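Cyclic nucleotide-binding protein (Ruegeria pomeroyi, PDB 3FX3) probably acts as a DNA-binding transcription factor of the Crp family, with a cyclic nucleotide-binding domain joined to a Crp-like helix-turn-helix domain. Local coordinates at residues 200-203 with 204-207; 176-180 with 181-185; 65-68 with 69-72; 160-163 with 164-167. One frame throughout, in Å; residues are numbered along the deposited sequence.

In the fold
Along the chain the order is contact 3, contact 4, contact 2, contact 1. Contact 3 lies in the cyclic nucleotide-binding domain, where strand 62-68 turns toward strand 74-81; the other three belong to the Crp-like helix-turn-helix domain. There contact 4 closes helix 154-165, contact 2 opens helix 182-187 and contact 1 ends helix 192-203, the next helix in sequence. Contact 4 touches contact 2 (centres about 14 Å apart), F161 meeting I184, and contact 1 (centres about 15 Å apart), L162 packing on V207. Contact 3, its centre about 36 Å from that of contact 1, sits in the other domain of this probable regulator, on the opposite side of the chain's centre from contact 4.

Contact 1. Residues 200-203 with 204-207; sequences SRLK and AAGV
L202 and V207 lie side by side where helix 192-203 ends, CB against CB at 4.0 Å, with V207 CG2 also lying close to L202 CB. CG2 is brought there by a first torsion that sets CG1 anti to the backbone N (chi1 -173°) and leaves CG2 beside that N. A205 CB comes to 4.4 Å from L202 CD2, a looser touch. L202 O lies close to the side chains of both A205 and V207 and is gripped twice: A205 N donates at 2.9 Å and V207 N at 3.1 Å, and the two reach the oxygen from opposite faces of its carbonyl plane. The V207 bond is the straighter. K203 turns the other way, its chain extended beyond CG, and keeps to the turn mainly through its backbone: G206 N bonds to K203 O at 3.0 Å, and K203 CA makes a CH···O contact of 3.4 Å with V207 O. The apolar side of the turn is covered by Y225 and L222 of helix 219-227, while V158 and A159 of helix 154-165 pack on L202. G206 has positive phi (93°), and a side chain at these backbone angles would press on the carbonyl oxygen of A205. Together V207 N to L202 O and G206 N to K203 O make a Schellman motif, which here ends helix 192-203 and sends the chain into strand 207-209.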
# COMPACT_ATOMS: atom_id res chain seq x y z
N SER B 200 17.83 -18.34 -12.78
CA SER B 200 18.70 -19.51 -12.81
C SER B 200 18.42 -20.40 -11.60
O SER B 200 18.15 -21.59 -11.73
CB SER B 200 20.16 -19.09 -12.84
OG SER B 200 20.96 -20.23 -12.98
N ARG B 201 18.46 -19.80 -10.41
CA ARG B 201 18.10 -20.51 -9.20
C ARG B 201 16.74 -21.21 -9.29
O ARG B 201 16.59 -22.33 -8.83
CB ARG B 201 18.09 -19.55 -8.02
CG ARG B 201 19.47 -19.18 -7.55
CD ARG B 201 19.41 -18.08 -6.48
NE ARG B 201 20.32 -18.34 -5.37
CZ ARG B 201 21.65 -18.32 -5.46
NH1 ARG B 201 22.38 -18.57 -4.39
NH2 ARG B 201 22.26 -18.05 -6.63
N LEU B 202 15.75 -20.55 -9.90
CA LEU B 202 14.37 -21.05 -9.90
C LEU B 202 14.17 -22.24 -10.83
O LEU B 202 13.13 -22.91 -10.77
CB LEU B 202 13.36 -19.94 -10.21
CG LEU B 202 13.21 -18.82 -9.16
CD1 LEU B 202 12.21 -17.76 -9.62
CD2 LEU B 202 12.81 -19.36 -7.79
N LYS B 203 15.17 -22.52 -11.67
CA LYS B 203 15.22 -23.78 -12.41
C LYS B 203 15.01 -24.93 -11.42
O LYS B 203 14.17 -25.81 -11.64
CB LYS B 203 16.55 -23.95 -13.16
CG LYS B 203 16.78 -22.93 -14.30
CD LYS B 203 18.10 -23.22 -15.10
CE LYS B 203 18.46 -22.06 -16.06
NZ LYS B 203 19.70 -22.29 -16.90
N ALA B 204 15.73 -24.90 -10.30
CA ALA B 204 15.61 -25.93 -9.27
C ALA B 204 14.19 -26.02 -8.65
O ALA B 204 13.84 -27.06 -8.11
CB ALA B 204 16.65 -25.72 -8.18
N ALA B 205 13.38 -24.95 -8.74
CA ALA B 205 11.99 -24.93 -8.24
C ALA B 205 10.92 -25.17 -9.33
O ALA B 205 9.73 -24.96 -9.10
CB ALA B 205 11.70 -23.60 -7.52
N GLY B 206 11.36 -25.61 -10.51
CA GLY B 206 10.46 -25.99 -11.61
C GLY B 206 10.13 -24.91 -12.64
O GLY B 206 9.18 -25.08 -13.42
N VAL B 207 10.89 -23.81 -12.64
CA VAL B 207 10.63 -22.67 -13.53
C VAL B 207 11.63 -22.59 -14.71
O VAL B 207 12.84 -22.58 -14.52
CB VAL B 207 10.68 -21.33 -12.78
CG1 VAL B 207 10.22 -20.16 -13.72
CG2 VAL B 207 9.80 -21.37 -11.54

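Contact 2. Residues 176-180 with 181-185; sequences TLPYD and KMLIA
The backbone leaves strand 173-176 in extended form through L177 and P178, then turns at Y179 and D180 into helix 182-187, and L183 N donates to D180 O at 3.2 Å as the first coil closes. D180 caps this start: with CG anti to its own backbone N (chi1 -180°), the carboxylate swings forward and OD1 accepts from M182 N at 3.0 Å, the donor standing above the carboxylate plane. The selenomethionine's CB passes close to the same oxygen. K181 folds back over the preceding loop, its chain bent at chi2 and chi4, and NZ bonds to P178 O at 2.9 Å in the carbonyl plane, on a lone pair, and to Y179 O from above that group's plane. The strongest partner of NZ, R211 O, lies near the end of strand 207-209. This is the entry to the first helix of the helix-turn-helix, as expected for a Crp-like domain, with helix 192-203 the next along the chain. With an alanine here in place of K181, the carbonyls of P178, Y179 and R211 would probably lose the ammonium group that ties them together, freeing the loop to shift. The L177 and K181 side chains cross at about a right angle, CD1 of L177 lying 4.0 Å from CE of K181. On the apolar side P178 CD meets I184 CD1 at 3.9 Å, while P178 CB meets L183 CD1; W62 of strand 62-68 covers both P178 and I184.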
# COMPACT_ATOMS: atom_id res chain seq x y z
N THR B 176 2.86 -15.36 -19.71
CA THR B 176 3.51 -14.66 -20.82
C THR B 176 4.30 -13.47 -20.26
O THR B 176 3.81 -12.76 -19.38
CB THR B 176 2.46 -14.15 -21.80
OG1 THR B 176 1.61 -13.26 -21.08
CG2 THR B 176 1.61 -15.29 -22.38
N LEU B 177 5.52 -13.26 -20.74
CA LEU B 177 6.35 -12.14 -20.26
C LEU B 177 6.80 -11.30 -21.42
O LEU B 177 6.85 -11.77 -22.56
CB LEU B 177 7.60 -12.66 -19.55
CG LEU B 177 7.46 -13.53 -18.31
CD1 LEU B 177 8.80 -14.14 -17.92
CD2 LEU B 177 6.84 -12.73 -17.16
N PRO B 178 7.19 -10.05 -21.15
CA PRO B 178 7.84 -9.27 -22.20
C PRO B 178 9.10 -9.94 -22.66
O PRO B 178 9.76 -10.60 -21.86
CB PRO B 178 8.20 -7.94 -21.52
CG PRO B 178 7.49 -7.94 -20.23
CD PRO B 178 7.23 -9.36 -19.86
N TYR B 179 9.42 -9.79 -23.94
CA TYR B 179 10.68 -10.24 -24.47
C TYR B 179 11.84 -9.53 -23.75
O TYR B 179 12.82 -10.15 -23.39
CB TYR B 179 10.73 -9.98 -25.97
CG TYR B 179 11.94 -10.57 -26.64
CD1 TYR B 179 13.18 -9.92 -26.60
CD2 TYR B 179 11.85 -11.75 -27.36
CE1 TYR B 179 14.29 -10.43 -27.24
CE2 TYR B 179 12.99 -12.29 -28.03
CZ TYR B 179 14.20 -11.62 -27.96
OH TYR B 179 15.32 -12.11 -28.58
N ASP B 180 11.70 -8.24 -23.51
CA ASP B 180 12.73 -7.51 -22.80
C ASP B 180 12.57 -7.69 -21.28
O ASP B 180 11.78 -6.99 -20.65
CB ASP B 180 12.67 -6.02 -23.13
CG ASP B 180 13.74 -5.23 -22.40
OD1 ASP B 180 14.62 -5.85 -21.73
OD2 ASP B 180 13.69 -4.00 -22.46
N LYS B 181 13.37 -8.57 -20.70
CA LYS B 181 13.22 -8.89 -19.27
C LYS B 181 13.64 -7.73 -18.34
O LYS B 181 13.32 -7.74 -17.15
CB LYS B 181 14.00 -10.17 -18.90
CG LYS B 181 13.61 -11.44 -19.72
CD LYS B 181 12.12 -11.80 -19.56
CE LYS B 181 11.73 -13.02 -20.42
NZ LYS B 181 11.72 -12.72 -21.89
N MSE B 182 14.30 -6.72 -18.89
CA MSE B 182 14.64 -5.53 -18.12
C MSE B 182 13.42 -4.78 -17.62
O MSE B 182 13.48 -4.10 -16.59
CB MSE B 182 15.56 -4.60 -18.93
CG MSE B 182 16.95 -5.23 -19.12
SE MSE B 182 18.41 -4.11 -19.85
CE MSE B 182 18.16 -2.58 -18.63
N LEU B 183 12.29 -4.91 -18.31
CA LEU B 183 11.05 -4.33 -17.81
C LEU B 183 10.61 -4.99 -16.51
O LEU B 183 10.12 -4.31 -15.61
CB LEU B 183 9.93 -4.46 -18.85
CG LEU B 183 10.17 -3.68 -20.16
CD1 LEU B 183 9.17 -4.08 -21.22
CD2 LEU B 183 10.12 -2.17 -19.93
N ILE B 184 10.79 -6.30 -16.39
CA ILE B 184 10.44 -7.01 -15.15
C ILE B 184 11.43 -6.62 -14.05
O ILE B 184 11.06 -6.39 -12.89
CB ILE B 184 10.45 -8.54 -15.35
CG1 ILE B 184 9.42 -8.94 -16.41
CG2 ILE B 184 10.15 -9.27 -14.04
CD1 ILE B 184 8.07 -8.27 -16.25
N ALA B 185 12.70 -6.50 -14.42
CA ALA B 185 13.73 -6.13 -13.47
C ALA B 185 13.41 -4.78 -12.88
O ALA B 185 13.46 -4.61 -11.66
CB ALA B 185 15.14 -6.13 -14.15

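Contact 3. Residues 65-68 with 69-72; sequences LFRM and TPTG
Strand 62-68 runs extended through M68, and the chain then folds into a type I beta turn from T69 to G72, closed by the backbone bond G72 N to T69 O at 3.0 Å. The turn lies within the connection between antiparallel strands 62-68 and 74-81 of the cyclic nucleotide-binding domain, whose family belongs to the cupin clan. No hydrogen bond joins residues 65-68 to 69-72 directly, so the contact rests on side chains that reach forward from the end of the strand. The R67 chain, bent at chi3, carries its guanidinium alongside the start of the turn: NH2 comes within 4.0 Å of T69 CA and 4.2 Å of P70 CD, both lying obliquely to the flat group. Its CG stands between the backbone N and the carbonyl carbon (chi1 59°), which sends the chain along this side. A75 of the neighbouring strand 74-81 pairs with the R67 backbone and touches its side chain, and Q48 OE1, from a loop, accepts from M68 N. The T69 hydroxyl OG1 bonds onward, to S73 N just past the turn. At phi 92° G72 takes a conformation in which a CB would jam against T71 O. The selenomethionine M68 is bent at both chi2 and chi3; SE lies at the edge of the F66 ring, in its plane, while the terminal methyl reaches over to the turn, where CE of M68 is modelled 3.0 Å from G72 O, closer than ordinary packing, so that its exact position is doubtful.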
# COMPACT_ATOMS: atom_id res chain seq x y z
N LEU B 65 4.26 2.18 -19.35
CA LEU B 65 4.06 3.61 -19.25
C LEU B 65 5.45 4.24 -19.25
O LEU B 65 6.33 3.76 -18.55
CB LEU B 65 3.34 3.97 -17.96
CG LEU B 65 1.80 3.90 -17.93
CD1 LEU B 65 1.26 2.77 -18.73
CD2 LEU B 65 1.24 3.87 -16.48
N PHE B 66 5.63 5.34 -19.97
CA PHE B 66 6.95 5.97 -20.07
C PHE B 66 6.81 7.48 -20.30
O PHE B 66 5.80 7.94 -20.85
CB PHE B 66 7.75 5.32 -21.21
CG PHE B 66 7.14 5.50 -22.58
CD1 PHE B 66 6.20 4.61 -23.05
CD2 PHE B 66 7.55 6.54 -23.41
CE1 PHE B 66 5.62 4.76 -24.31
CE2 PHE B 66 6.99 6.71 -24.69
CZ PHE B 66 6.04 5.81 -25.14
N ARG B 67 7.79 8.26 -19.84
CA ARG B 67 7.84 9.67 -20.18
C ARG B 67 9.06 9.98 -21.02
O ARG B 67 10.06 9.28 -20.97
CB ARG B 67 7.76 10.58 -18.96
CG ARG B 67 8.83 10.40 -17.92
CD ARG B 67 8.79 11.59 -16.91
NE ARG B 67 9.81 12.62 -17.20
CZ ARG B 67 11.13 12.47 -16.99
NH1 ARG B 67 11.62 11.33 -16.48
NH2 ARG B 67 11.97 13.48 -17.31
N MSE B 68 8.94 11.05 -21.80
CA MSE B 68 10.02 11.53 -22.62
C MSE B 68 10.93 12.44 -21.80
O MSE B 68 10.46 13.41 -21.25
CB MSE B 68 9.45 12.32 -23.81
CG MSE B 68 8.51 11.48 -24.68
SE MSE B 68 9.43 9.81 -25.20
CE MSE B 68 11.02 10.64 -25.90
N THR B 69 12.22 12.12 -21.74
CA THR B 69 13.21 13.01 -21.12
C THR B 69 13.38 14.22 -22.06
O THR B 69 12.93 14.18 -23.21
CB THR B 69 14.58 12.29 -20.86
OG1 THR B 69 15.32 12.09 -22.08
CG2 THR B 69 14.36 10.91 -20.21
N PRO B 70 13.97 15.32 -21.57
CA PRO B 70 14.13 16.44 -22.54
C PRO B 70 15.26 16.22 -23.55
O PRO B 70 15.24 16.78 -24.63
CB PRO B 70 14.34 17.67 -21.65
CG PRO B 70 13.68 17.29 -20.34
CD PRO B 70 14.05 15.80 -20.18
N THR B 71 16.22 15.39 -23.19
CA THR B 71 17.16 14.76 -24.13
C THR B 71 16.49 13.84 -25.20
O THR B 71 17.15 13.38 -26.14
CB THR B 71 18.21 13.94 -23.30
OG1 THR B 71 19.49 14.57 -23.41
CG2 THR B 71 18.32 12.46 -23.75
N GLY B 72 15.21 13.53 -25.01
CA GLY B 72 14.42 12.77 -25.96
C GLY B 72 14.38 11.27 -25.78
O GLY B 72 13.91 10.56 -26.66

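Contact 4. Residues 160-163 with 164-167; sequences EFLL and ELCD
F161 and L165 meet along one side of helix 154-165, L165 CD1 touching ring atom CE2 of F161 at 3.5 Å while L165 CG lies over one face of the ring, offset toward its rim. With CG anti to the backbone N (chi1 174°), the F161 ring stands out from the helix and turns CE2 and CZ toward L165, whose CD1 leans back onto them. L165 CD1 also comes to 4.4 Å from L162 CD2. Beneath these groups the backbone is an ordinary alpha-helix nearing its C-terminal end: E164 N bonds to E160 O at 3.0 Å and L165 N to F161 O at 3.1 Å. C166, the first residue to leave helical angles, still donates from N to L162 O at 3.2 Å, in the carbonyl plane, with a weak second bond to L163 O. In the Crp-like helix-turn-helix domain this helix lies against the small antiparallel sheet, V175 of strand 173-176 touching L162, L165 and C166. C166 SG is joined to C173 SG by a disulfide that pins the helix end to that strand. Cutting the F161 ring back to an alanine is likely to open a gap beside L165 and leave I184 and R187 of helix 182-187 without the surface they pack on. L163 faces helix 219-227, touching I219, R223 and A226, and the E160 carboxylate is held through OE1 by Q152.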
# COMPACT_ATOMS: atom_id res chain seq x y z
N GLU B 160 7.64 -15.27 -6.03
CA GLU B 160 6.43 -14.62 -5.54
C GLU B 160 5.70 -13.84 -6.64
O GLU B 160 4.46 -13.86 -6.77
CB GLU B 160 6.86 -13.67 -4.42
CG GLU B 160 5.82 -13.33 -3.45
CD GLU B 160 5.41 -14.52 -2.55
OE1 GLU B 160 6.23 -15.00 -1.71
OE2 GLU B 160 4.23 -14.92 -2.66
N PHE B 161 6.48 -13.11 -7.42
CA PHE B 161 5.96 -12.40 -8.57
C PHE B 161 5.30 -13.37 -9.57
O PHE B 161 4.18 -13.18 -10.00
CB PHE B 161 7.09 -11.57 -9.20
CG PHE B 161 6.71 -10.90 -10.48
CD1 PHE B 161 6.04 -9.69 -10.47
CD2 PHE B 161 7.02 -11.49 -11.70
CE1 PHE B 161 5.66 -9.07 -11.65
CE2 PHE B 161 6.66 -10.85 -12.89
CZ PHE B 161 5.98 -9.64 -12.85
N LEU B 162 5.99 -14.44 -9.91
CA LEU B 162 5.42 -15.44 -10.79
C LEU B 162 4.14 -16.05 -10.22
O LEU B 162 3.16 -16.20 -10.94
CB LEU B 162 6.47 -16.51 -11.10
CG LEU B 162 7.63 -16.05 -11.98
CD1 LEU B 162 8.65 -17.18 -12.16
CD2 LEU B 162 7.11 -15.57 -13.36
N LEU B 163 4.14 -16.36 -8.92
CA LEU B 163 2.96 -16.95 -8.28
C LEU B 163 1.75 -16.03 -8.36
O LEU B 163 0.63 -16.48 -8.61
CB LEU B 163 3.25 -17.29 -6.83
CG LEU B 163 4.16 -18.53 -6.65
CD1 LEU B 163 4.95 -18.45 -5.33
CD2 LEU B 163 3.33 -19.81 -6.73
N GLU B 164 1.97 -14.74 -8.13
CA GLU B 164 0.89 -13.79 -8.24
C GLU B 164 0.36 -13.72 -9.69
O GLU B 164 -0.83 -13.58 -9.88
CB GLU B 164 1.38 -12.42 -7.76
CG GLU B 164 0.30 -11.35 -7.73
CD GLU B 164 0.28 -10.56 -6.41
OE1 GLU B 164 1.23 -10.66 -5.58
OE2 GLU B 164 -0.72 -9.82 -6.22
N LEU B 165 1.22 -13.84 -10.70
CA LEU B 165 0.75 -13.86 -12.11
C LEU B 165 -0.10 -15.10 -12.48
O LEU B 165 -0.94 -15.03 -13.36
CB LEU B 165 1.93 -13.76 -13.10
CG LEU B 165 2.84 -12.52 -13.09
CD1 LEU B 165 3.93 -12.65 -14.18
CD2 LEU B 165 2.03 -11.26 -13.28
N CYS B 166 0.10 -16.23 -11.81
CA CYS B 166 -0.71 -17.43 -12.10
C CYS B 166 -2.07 -17.40 -11.43
O CYS B 166 -2.18 -17.01 -10.27
CB CYS B 166 0.02 -18.67 -11.63
SG CYS B 166 1.37 -19.07 -12.70
N ASP B 167 -3.10 -17.84 -12.16
CA ASP B 167 -4.48 -17.88 -11.62
C ASP B 167 -4.71 -18.90 -10.52
O ASP B 167 -5.34 -18.60 -9.51
CB ASP B 167 -5.48 -18.20 -12.73
CG ASP B 167 -5.81 -17.01 -13.60
OD1 ASP B 167 -5.75 -15.86 -13.09
OD2 ASP B 167 -6.12 -17.23 -14.78